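PDB 5GWA: beta-lactamase from Serratia marcescens, which probably hydrolyses the cyclic amide bond of beta-lactam antibiotics as a class A extended-spectrum beta-lactamase, and is seen here with the inhibitor avibactam bound. Local coordinates for residues Thr126-His130 and Ser142-Thr146; His41-Met45 and Val248-Asp252; Leu202-Pro207 and Cys268-Trp272. One frame throughout, in Å; residues are numbered along the deposited sequence.

Contact 1 (Thr126-His130 and Ser142-Thr146). With NA (sodium ion), chain Y; SO4 (sulfate ion), chain F.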
loop_
_atom_site.group_PDB
_atom_site.type_symbol
_atom_site.label_atom_id
_atom_site.label_comp_id
_atom_site.label_asym_id
_atom_site.label_seq_id
_atom_site.Cartn_x
_atom_site.Cartn_y
_atom_site.Cartn_z
ATOM N N THR A 126 -19.922 2.735 7.515
ATOM C CA THR A 126 -20.212 1.577 6.683
ATOM C C THR A 126 -21.711 1.261 6.715
ATOM O O THR A 126 -22.277 0.927 5.674
ATOM C CB THR A 126 -19.424 0.328 7.114
ATOM O OG1 THR A 126 -19.585 0.089 8.509
ATOM C CG2 THR A 126 -17.916 0.490 6.832
ATOM N N ASN A 127 -22.357 1.426 7.881
ATOM C CA ASN A 127 -23.798 1.119 7.958
ATOM C C ASN A 127 -24.645 2.014 7.092
ATOM O O ASN A 127 -25.579 1.525 6.466
ATOM C CB ASN A 127 -24.348 1.092 9.405
ATOM C CG ASN A 127 -25.794 0.627 9.460
ATOM O OD1 ASN A 127 -26.699 1.403 9.822
ATOM N ND2 ASN A 127 -26.038 -0.601 9.005
ATOM N N LYS A 128 -24.270 3.283 6.956
ATOM C CA LYS A 128 -24.967 4.195 6.055
ATOM C C LYS A 128 -24.886 3.668 4.626
ATOM O O LYS A 128 -25.857 3.712 3.870
ATOM C CB LYS A 128 -24.365 5.601 6.130
ATOM C CG LYS A 128 -25.002 6.608 5.187
ATOM C CD LYS A 128 -26.263 7.152 5.824
ATOM C CE LYS A 128 -25.966 7.766 7.182
ATOM N NZ LYS A 128 -27.213 8.212 7.876
ATOM N N VAL A 129 -23.714 3.172 4.237
ATOM C CA VAL A 129 -23.542 2.790 2.853
ATOM C C VAL A 129 -24.250 1.456 2.569
ATOM O O VAL A 129 -24.911 1.290 1.552
ATOM C CB VAL A 129 -22.032 2.677 2.512
ATOM C CG1 VAL A 129 -21.879 2.198 1.077
ATOM C CG2 VAL A 129 -21.352 4.031 2.715
ATOM N N HIS A 130 -24.191 0.556 3.540
ATOM C CA HIS A 130 -24.908 -0.706 3.516
ATOM C C HIS A 130 -26.391 -0.455 3.324
ATOM O O HIS A 130 -27.024 -1.085 2.493
ATOM C CB HIS A 130 -24.664 -1.436 4.819
ATOM C CG HIS A 130 -25.445 -2.695 4.957
ATOM N ND1 HIS A 130 -24.988 -3.909 4.485
ATOM C CD2 HIS A 130 -26.721 -2.909 5.349
ATOM C CE1 HIS A 130 -25.898 -4.839 4.706
ATOM N NE2 HIS A 130 -26.989 -4.242 5.155
ATOM N N SER A 142 -23.304 -6.938 1.598
ATOM C CA SER A 142 -23.037 -6.640 3.003
ATOM C C SER A 142 -21.841 -5.716 3.096
ATOM O O SER A 142 -20.741 -6.086 2.679
ATOM C CB SER A 142 -22.780 -7.919 3.781
ATOM O OG SER A 142 -22.355 -7.644 5.107
ATOM N N ILE A 143 -22.047 -4.532 3.666
ATOM C CA ILE A 143 -20.960 -3.566 3.875
ATOM C C ILE A 143 -20.838 -3.319 5.372
ATOM O O ILE A 143 -21.727 -2.681 5.988
ATOM C CB ILE A 143 -21.174 -2.286 3.050
ATOM C CG1 ILE A 143 -21.162 -2.626 1.547
ATOM C CG2 ILE A 143 -20.173 -1.187 3.409
ATOM C CD1 ILE A 143 -21.689 -1.560 0.623
ATOM N N LYS A 144 -19.701 -3.747 5.920
ATOM C CA LYS A 144 -19.516 -3.811 7.362
ATOM C C LYS A 144 -18.215 -3.184 7.861
ATOM O O LYS A 144 -18.078 -2.958 9.051
ATOM C CB LYS A 144 -19.606 -5.246 7.804
ATOM C CG LYS A 144 -20.974 -5.869 7.561
ATOM C CD LYS A 144 -22.071 -5.299 8.417
ATOM C CE LYS A 144 -23.429 -5.742 7.870
ATOM N NZ LYS A 144 -24.529 -5.377 8.803
ATOM N N ALA A 145 -17.182 -3.164 7.029
ATOM C CA ALA A 145 -15.849 -2.837 7.560
ATOM C C ALA A 145 -15.138 -1.871 6.635
ATOM O O ALA A 145 -15.154 -2.025 5.430
ATOM C CB ALA A 145 -14.995 -4.063 7.696
ATOM N N THR A 146 -14.444 -0.931 7.229
ATOM C CA THR A 146 -13.629 0.024 6.491
ATOM C C THR A 146 -12.334 -0.655 6.058
ATOM O O THR A 146 -12.071 -1.794 6.422
ATOM C CB THR A 146 -13.233 1.214 7.372
ATOM O OG1 THR A 146 -12.469 0.732 8.482
ATOM C CG2 THR A 146 -14.447 1.975 7.871
HETATM NA NA NA Y . -21.694 -1.487 8.903
HETATM S S SO4 F . -27.263 5.123 10.133
HETATM O O1 SO4 F . -28.351 4.154 10.440
HETATM O O2 SO4 F . -27.203 6.275 11.065
HETATM O O3 SO4 F . -25.954 4.384 10.239
HETATM O O4 SO4 F . -27.460 5.620 8.761
HETATM O O HOH W 1 -17.413 -0.013 10.325
HETATM O O HOH W 2 -23.914 -2.507 8.066
#

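Contact 2 (His41-Met45 and Val248-Asp252)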
loop_
_atom_site.group_PDB
_atom_site.type_symbol
_atom_site.label_atom_id
_atom_site.label_comp_id
_atom_site.label_asym_id
_atom_site.label_seq_id
_atom_site.Cartn_x
_atom_site.Cartn_y
_atom_site.Cartn_z
ATOM N N HIS A 41 -22.888 -18.195 -3.709
ATOM C CA HIS A 41 -21.884 -18.030 -2.698
ATOM C C HIS A 41 -21.695 -16.575 -2.331
ATOM O O HIS A 41 -22.131 -15.672 -3.072
ATOM C CB HIS A 41 -20.570 -18.675 -3.179
ATOM C CG HIS A 41 -20.696 -20.134 -3.463
ATOM N ND1 HIS A 41 -20.561 -21.095 -2.478
ATOM C CD2 HIS A 41 -20.988 -20.801 -4.597
ATOM C CE1 HIS A 41 -20.674 -22.289 -3.020
ATOM N NE2 HIS A 41 -20.908 -22.139 -4.312
ATOM N N HIS A 42 -21.008 -16.338 -1.209
ATOM C CA HIS A 42 -20.682 -14.990 -0.762
ATOM C C HIS A 42 -19.198 -14.734 -0.994
ATOM O O HIS A 42 -18.348 -15.463 -0.510
ATOM C CB HIS A 42 -21.035 -14.818 0.708
ATOM C CG HIS A 42 -22.505 -14.776 0.944
ATOM N ND1 HIS A 42 -23.069 -14.579 2.192
ATOM C CD2 HIS A 42 -23.534 -14.871 0.078
ATOM C CE1 HIS A 42 -24.382 -14.537 2.071
ATOM N NE2 HIS A 42 -24.693 -14.705 0.804
ATOM N N TYR A 43 -18.894 -13.719 -1.780
ATOM C CA TYR A 43 -17.535 -13.434 -2.159
ATOM C C TYR A 43 -17.062 -12.164 -1.470
ATOM O O TYR A 43 -17.777 -11.198 -1.403
ATOM C CB TYR A 43 -17.525 -13.218 -3.675
ATOM C CG TYR A 43 -17.856 -14.475 -4.438
ATOM C CD1 TYR A 43 -16.866 -15.360 -4.789
ATOM C CD2 TYR A 43 -19.148 -14.780 -4.785
ATOM C CE1 TYR A 43 -17.169 -16.556 -5.394
ATOM C CE2 TYR A 43 -19.477 -15.974 -5.387
ATOM C CZ TYR A 43 -18.475 -16.854 -5.708
ATOM O OH TYR A 43 -18.780 -18.038 -6.341
ATOM N N PRO A 44 -15.816 -12.143 -1.010
ATOM C CA PRO A 44 -15.299 -10.944 -0.412
ATOM C C PRO A 44 -15.044 -9.883 -1.471
ATOM O O PRO A 44 -14.443 -10.169 -2.511
ATOM C CB PRO A 44 -14.013 -11.421 0.260
ATOM C CG PRO A 44 -13.610 -12.625 -0.517
ATOM C CD PRO A 44 -14.883 -13.278 -0.933
ATOM N N MET A 45 -15.562 -8.695 -1.223
ATOM C CA MET A 45 -15.531 -7.628 -2.234
ATOM C C MET A 45 -14.149 -6.955 -2.379
ATOM O O MET A 45 -13.816 -6.455 -3.477
ATOM C CB MET A 45 -16.581 -6.563 -1.925
ATOM C CG MET A 45 -17.976 -7.029 -2.181
ATOM S SD MET A 45 -19.193 -5.718 -2.082
ATOM C CE MET A 45 -19.354 -5.516 -0.320
ATOM N N VAL A 248 -16.600 -10.455 -11.830
ATOM C CA VAL A 248 -15.907 -11.711 -11.601
ATOM C C VAL A 248 -15.161 -11.644 -10.283
ATOM O O VAL A 248 -14.398 -10.706 -10.033
ATOM C CB VAL A 248 -14.930 -12.090 -12.740
ATOM C CG1 VAL A 248 -14.265 -13.429 -12.468
ATOM C CG2 VAL A 248 -15.649 -12.105 -14.089
ATOM N N TYR A 249 -15.381 -12.645 -9.420
ATOM C CA TYR A 249 -14.711 -12.742 -8.130
ATOM C C TYR A 249 -13.939 -14.051 -8.073
ATOM O O TYR A 249 -14.533 -15.118 -8.085
ATOM C CB TYR A 249 -15.733 -12.743 -6.975
ATOM C CG TYR A 249 -16.571 -11.513 -6.956
ATOM C CD1 TYR A 249 -17.716 -11.414 -7.724
ATOM C CD2 TYR A 249 -16.229 -10.431 -6.149
ATOM C CE1 TYR A 249 -18.495 -10.275 -7.695
ATOM C CE2 TYR A 249 -16.929 -9.245 -6.214
ATOM C CZ TYR A 249 -18.032 -9.173 -6.989
ATOM O OH TYR A 249 -18.718 -7.997 -6.959
ATOM N N VAL A 250 -12.607 -13.997 -8.166
ATOM C CA VAL A 250 -11.787 -15.192 -7.969
ATOM C C VAL A 250 -11.418 -15.276 -6.503
ATOM O O VAL A 250 -10.652 -14.448 -5.989
ATOM C CB VAL A 250 -10.508 -15.131 -8.845
ATOM C CG1 VAL A 250 -9.669 -16.383 -8.637
ATOM C CG2 VAL A 250 -10.845 -14.923 -10.307
ATOM N N SER A 251 -12.046 -16.211 -5.769
ATOM C CA SER A 251 -11.913 -16.219 -4.324
ATOM C C SER A 251 -11.223 -17.465 -3.799
ATOM O O SER A 251 -11.221 -18.484 -4.457
ATOM C CB SER A 251 -13.270 -15.995 -3.632
ATOM O OG SER A 251 -14.089 -17.155 -3.704
ATOM N N ASP A 252 -10.659 -17.332 -2.601
ATOM C CA ASP A 252 -9.995 -18.417 -1.888
ATOM C C ASP A 252 -9.129 -19.274 -2.789
ATOM O O ASP A 252 -9.332 -20.473 -2.963
ATOM C CB ASP A 252 -11.038 -19.227 -1.131
ATOM C CG ASP A 252 -11.699 -18.418 -0.037
ATOM O OD1 ASP A 252 -11.164 -17.351 0.340
ATOM O OD2 ASP A 252 -12.714 -18.912 0.514
#

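Contact 3 (Leu202-Pro207 and Cys268-Trp272)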
loop_
_atom_site.group_PDB
_atom_site.type_symbol
_atom_site.label_atom_id
_atom_site.label_comp_id
_atom_site.label_asym_id
_atom_site.label_seq_id
_atom_site.Cartn_x
_atom_site.Cartn_y
_atom_site.Cartn_z
ATOM N N LEU A 202 -10.568 -7.633 -16.344
ATOM C CA LEU A 202 -11.598 -7.592 -17.354
ATOM C C LEU A 202 -11.097 -7.139 -18.711
ATOM O O LEU A 202 -11.509 -7.679 -19.732
ATOM C CB LEU A 202 -12.800 -6.727 -16.958
ATOM C CG LEU A 202 -13.646 -7.232 -15.777
ATOM C CD1 LEU A 202 -14.607 -6.187 -15.318
ATOM C CD2 LEU A 202 -14.414 -8.516 -16.134
ATOM N N LYS A 203 -10.266 -6.099 -18.734
ATOM C CA LYS A 203 -9.720 -5.505 -19.953
ATOM C C LYS A 203 -8.661 -6.370 -20.654
ATOM O O LYS A 203 -8.271 -6.086 -21.769
ATOM C CB LYS A 203 -9.106 -4.143 -19.613
ATOM C CG LYS A 203 -10.133 -3.054 -19.273
ATOM C CD LYS A 203 -9.460 -1.822 -18.697
ATOM C CE LYS A 203 -8.603 -1.111 -19.728
ATOM N NZ LYS A 203 -9.444 -0.422 -20.737
ATOM N N GLY A 204 -8.160 -7.408 -19.992
ATOM C CA GLY A 204 -6.871 -7.976 -20.373
ATOM C C GLY A 204 -6.774 -8.503 -21.791
ATOM O O GLY A 204 -5.703 -8.403 -22.424
ATOM N N LEU A 205 -7.814 -9.203 -22.220
ATOM C CA LEU A 205 -7.811 -9.844 -23.538
ATOM C C LEU A 205 -8.836 -9.248 -24.508
ATOM O O LEU A 205 -9.077 -9.814 -25.579
ATOM C CB LEU A 205 -7.991 -11.358 -23.398
ATOM C CG LEU A 205 -6.947 -12.085 -22.588
ATOM C CD1 LEU A 205 -7.389 -13.477 -22.193
ATOM C CD2 LEU A 205 -5.622 -12.142 -23.342
ATOM N N LEU A 206 -9.399 -8.082 -24.170
ATOM C CA LEU A 206 -10.325 -7.388 -25.057
ATOM C C LEU A 206 -9.544 -6.515 -26.045
ATOM O O LEU A 206 -8.382 -6.156 -25.800
ATOM C CB LEU A 206 -11.270 -6.503 -24.241
ATOM C CG LEU A 206 -12.030 -7.241 -23.141
ATOM C CD1 LEU A 206 -13.078 -6.293 -22.599
ATOM C CD2 LEU A 206 -12.687 -8.490 -23.682
ATOM N N PRO A 207 -10.179 -6.163 -27.163
ATOM C CA PRO A 207 -9.428 -5.387 -28.148
ATOM C C PRO A 207 -8.919 -4.084 -27.535
ATOM O O PRO A 207 -9.591 -3.480 -26.687
ATOM C CB PRO A 207 -10.475 -5.108 -29.222
ATOM C CG PRO A 207 -11.442 -6.236 -29.119
ATOM C CD PRO A 207 -11.513 -6.522 -27.641
ATOM N N CYS A 268 -13.999 -12.943 -19.193
ATOM C CA CYS A 268 -14.505 -11.767 -19.868
ATOM C C CYS A 268 -14.428 -11.876 -21.397
ATOM O O CYS A 268 -15.366 -11.538 -22.081
ATOM C CB CYS A 268 -13.798 -10.506 -19.373
ATOM S SG CYS A 268 -14.616 -9.015 -20.030
ATOM N N LYS A 269 -13.297 -12.365 -21.898
ATOM C CA LYS A 269 -13.079 -12.566 -23.341
ATOM C C LYS A 269 -14.130 -13.505 -23.902
ATOM O O LYS A 269 -14.635 -13.291 -25.020
ATOM C CB LYS A 269 -11.661 -13.132 -23.530
ATOM C CG LYS A 269 -11.267 -13.480 -24.959
ATOM C CD LYS A 269 -11.298 -12.301 -25.895
ATOM C CE LYS A 269 -10.636 -12.700 -27.216
ATOM N NZ LYS A 269 -11.423 -12.290 -28.396
ATOM N N SER A 270 -14.417 -14.578 -23.162
ATOM C CA SER A 270 -15.427 -15.552 -23.591
ATOM C C SER A 270 -16.770 -14.854 -23.738
ATOM O O SER A 270 -17.481 -15.053 -24.729
ATOM C CB SER A 270 -15.574 -16.723 -22.607
ATOM O OG SER A 270 -14.434 -17.582 -22.632
ATOM N N VAL A 271 -17.117 -14.015 -22.765
ATOM C CA VAL A 271 -18.400 -13.332 -22.793
ATOM C C VAL A 271 -18.438 -12.321 -23.938
ATOM O O VAL A 271 -19.417 -12.228 -24.666
ATOM C CB VAL A 271 -18.690 -12.640 -21.437
ATOM C CG1 VAL A 271 -19.931 -11.787 -21.501
ATOM C CG2 VAL A 271 -18.816 -13.675 -20.336
ATOM N N TRP A 272 -17.359 -11.559 -24.070
ATOM C CA TRP A 272 -17.197 -10.599 -25.157
ATOM C C TRP A 272 -17.359 -11.294 -26.514
ATOM O O TRP A 272 -18.153 -10.850 -27.341
ATOM C CB TRP A 272 -15.826 -9.923 -25.046
ATOM C CG TRP A 272 -15.452 -9.079 -26.212
ATOM C CD1 TRP A 272 -14.814 -9.497 -27.361
ATOM C CD2 TRP A 272 -15.654 -7.676 -26.364
ATOM N NE1 TRP A 272 -14.608 -8.439 -28.194
ATOM C CE2 TRP A 272 -15.205 -7.326 -27.656
ATOM C CE3 TRP A 272 -16.274 -6.696 -25.590
ATOM C CZ2 TRP A 272 -15.151 -6.001 -28.084
ATOM C CZ3 TRP A 272 -16.268 -5.382 -26.050
ATOM C CH2 TRP A 272 -15.756 -5.059 -27.309
HETATM O O HOH W 3 -10.219 -9.556 -28.022
#

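Contact 1 (Thr126-His130 and Ser142-Thr146)
Thr-126 reaches across to the backbone of Ile-143 to Thr-146, where the helical domain of the class A beta-lactamase fold meets the beginning of the omega loop. Its OG1 lies between the backbone N and the carbonyl carbon (chi1 51°), which leaves CG2 to rest on the peptide before Thr-146, 3.7 Å from Ala-145 C, with the methyl CG2 of Thr-146 alongside. Thr-146 itself sits at the N-cap of helix 147-151, whose Glu-147 lines the avibactam pocket. The hydroxyl of Thr-126 is a polar junction: Thr-126 OG1 binds a sodium ion at 2.7 Å and also hydrogen-bonds to a water that donates to Lys-144 O. Asn-127 takes part through a second water. That molecule accepts from Asn-127 ND2 and Lys-144 NZ, donates to Ile-143 O and binds the same sodium at 2.6 Å, so four partners fix it between helix and loop. Val-129 faces the interior, where its CG1 meets the end of Ile-143, 3.8 Å from CD1, the two branched chains crossing obliquely. Tyr-49 and His-52 of helix 49-63 flank Ile-143, while Phe-120 of helix 113-123 packs on Thr-126 and Val-129. His-130 closes the row. The amide of Ile-143 donates to its ring edge, N to ND1 3.1 Å and nearly straight (175°), with the donor only 6° out of the imidazole plane. Because ND1 accepts, a neutral ring is plausible. Over one face of this imidazole passes the aliphatic end of Lys-144, CE standing 4.1 Å from His-130 CE1.

Contact 2 (His41-Met45 and Val248-Asp252)
Tyr-43 and Tyr-249 lie against each other at the centre of this buried contact. Their ring planes are inclined by 27° but slid so far apart, with centroids 5.7 Å from one another, that the rings barely overlap. Between the two tyrosines the nearest approach is Tyr-43 CD1 to Tyr-249 CB, 3.6 Å, and Tyr-249 CG in turn is 3.8 Å from Tyr-43 CB, so each CB packs on the other's ring. Ser-251, two places along the strand and on the same face as Tyr-249, fills in next to them; its OG lies 3.5 Å from Tyr-43 CD1, and its CB approaches Pro-44 CD at 4.2 Å. Pro-44 O comes to 4.1 Å from Tyr-249 CD2. No hydrogen bond joins the two segments, and the polar ends are held from beyond them. Tyr-43 OH bonds to Asn-38 O, Tyr-249 OH to Thr-167 OG1, Ser-251 OG to Lys-21 O, and Pro-44 O accepts from the side-chain ND2 of Asn-231. Val-248 and Val-250 alternate to the other face of their strand, onto helix 257-276. Strand 43-44 pairs with strand 161-162, and the chain then continues through Met-45 to Gln-46 and Ser-47 of the avibactam pocket. A short strand of a small sheet thus packs on the central antiparallel sheet of the alpha/beta domain, an arrangement that belongs to the class A beta-lactamase fold.

Contact 3 (Leu202-Pro207 and Cys268-Trp272)
A type I beta turn from Lys-203 to Leu-206, in the loop before strand 212-218, packs with its flanking residues on the C-terminal helix 257-276 of the alpha/beta domain. Leu-202 lays its CD2 against Cys-268, 3.9 Å from CB. Leu-206 divides its two methyls between successive turns of the helix: CD1 meets Cys-268 SG at 4.0 Å, while CD2 sits 3.7 Å from Trp-272 CB, at the root of the indole. Pro-207 follows, with CD 3.3 Å above the indole plane of Trp-272 and displaced toward its rim, 3.7 Å from NE1. That indole is swung toward the loop because CG is anti to the backbone N (chi1 171°). The edge of the contact is more polar. Lys-269 bends its chain past Leu-205, CD lying 3.3 Å from Leu-205 O, and a water donates to that carbonyl at 2.7 Å while accepting from Lys-269 NZ. The ammonium also forms a salt bridge with Asp-273, one turn on. Inward, Ile-236 of strand 227-237 touches Leu-206, Cys-268 and Trp-272, so this apolar core is shared by loop, helix and sheet, with Val-212 of strand 212-218 also against Leu-206.

Contact 2 is wholly buried, whereas contacts 1 and 3 are partly buried and both include bridging water, between helix and loop in contact 1 and beside Lys-269 in contact 3. Contact 1 is the most polar, with a direct hydrogen bond and a sodium ion; contact 2 packs two tyrosines, a proline and a serine with no hydrogen bond between its segments, and contact 3 joins aliphatic, sulfur and indole groups. Contacts 1 and 2 touch where Met-45 CE packs on Ser-142 O and Ile-143 CG1, and contact 1 is nested within the chain loop that contact 2 closes. Contacts 2 and 3 hold successive elements, strand 243-253 and helix 257-276. Contacts 1 and 3 lie on opposite sides of the chain centre.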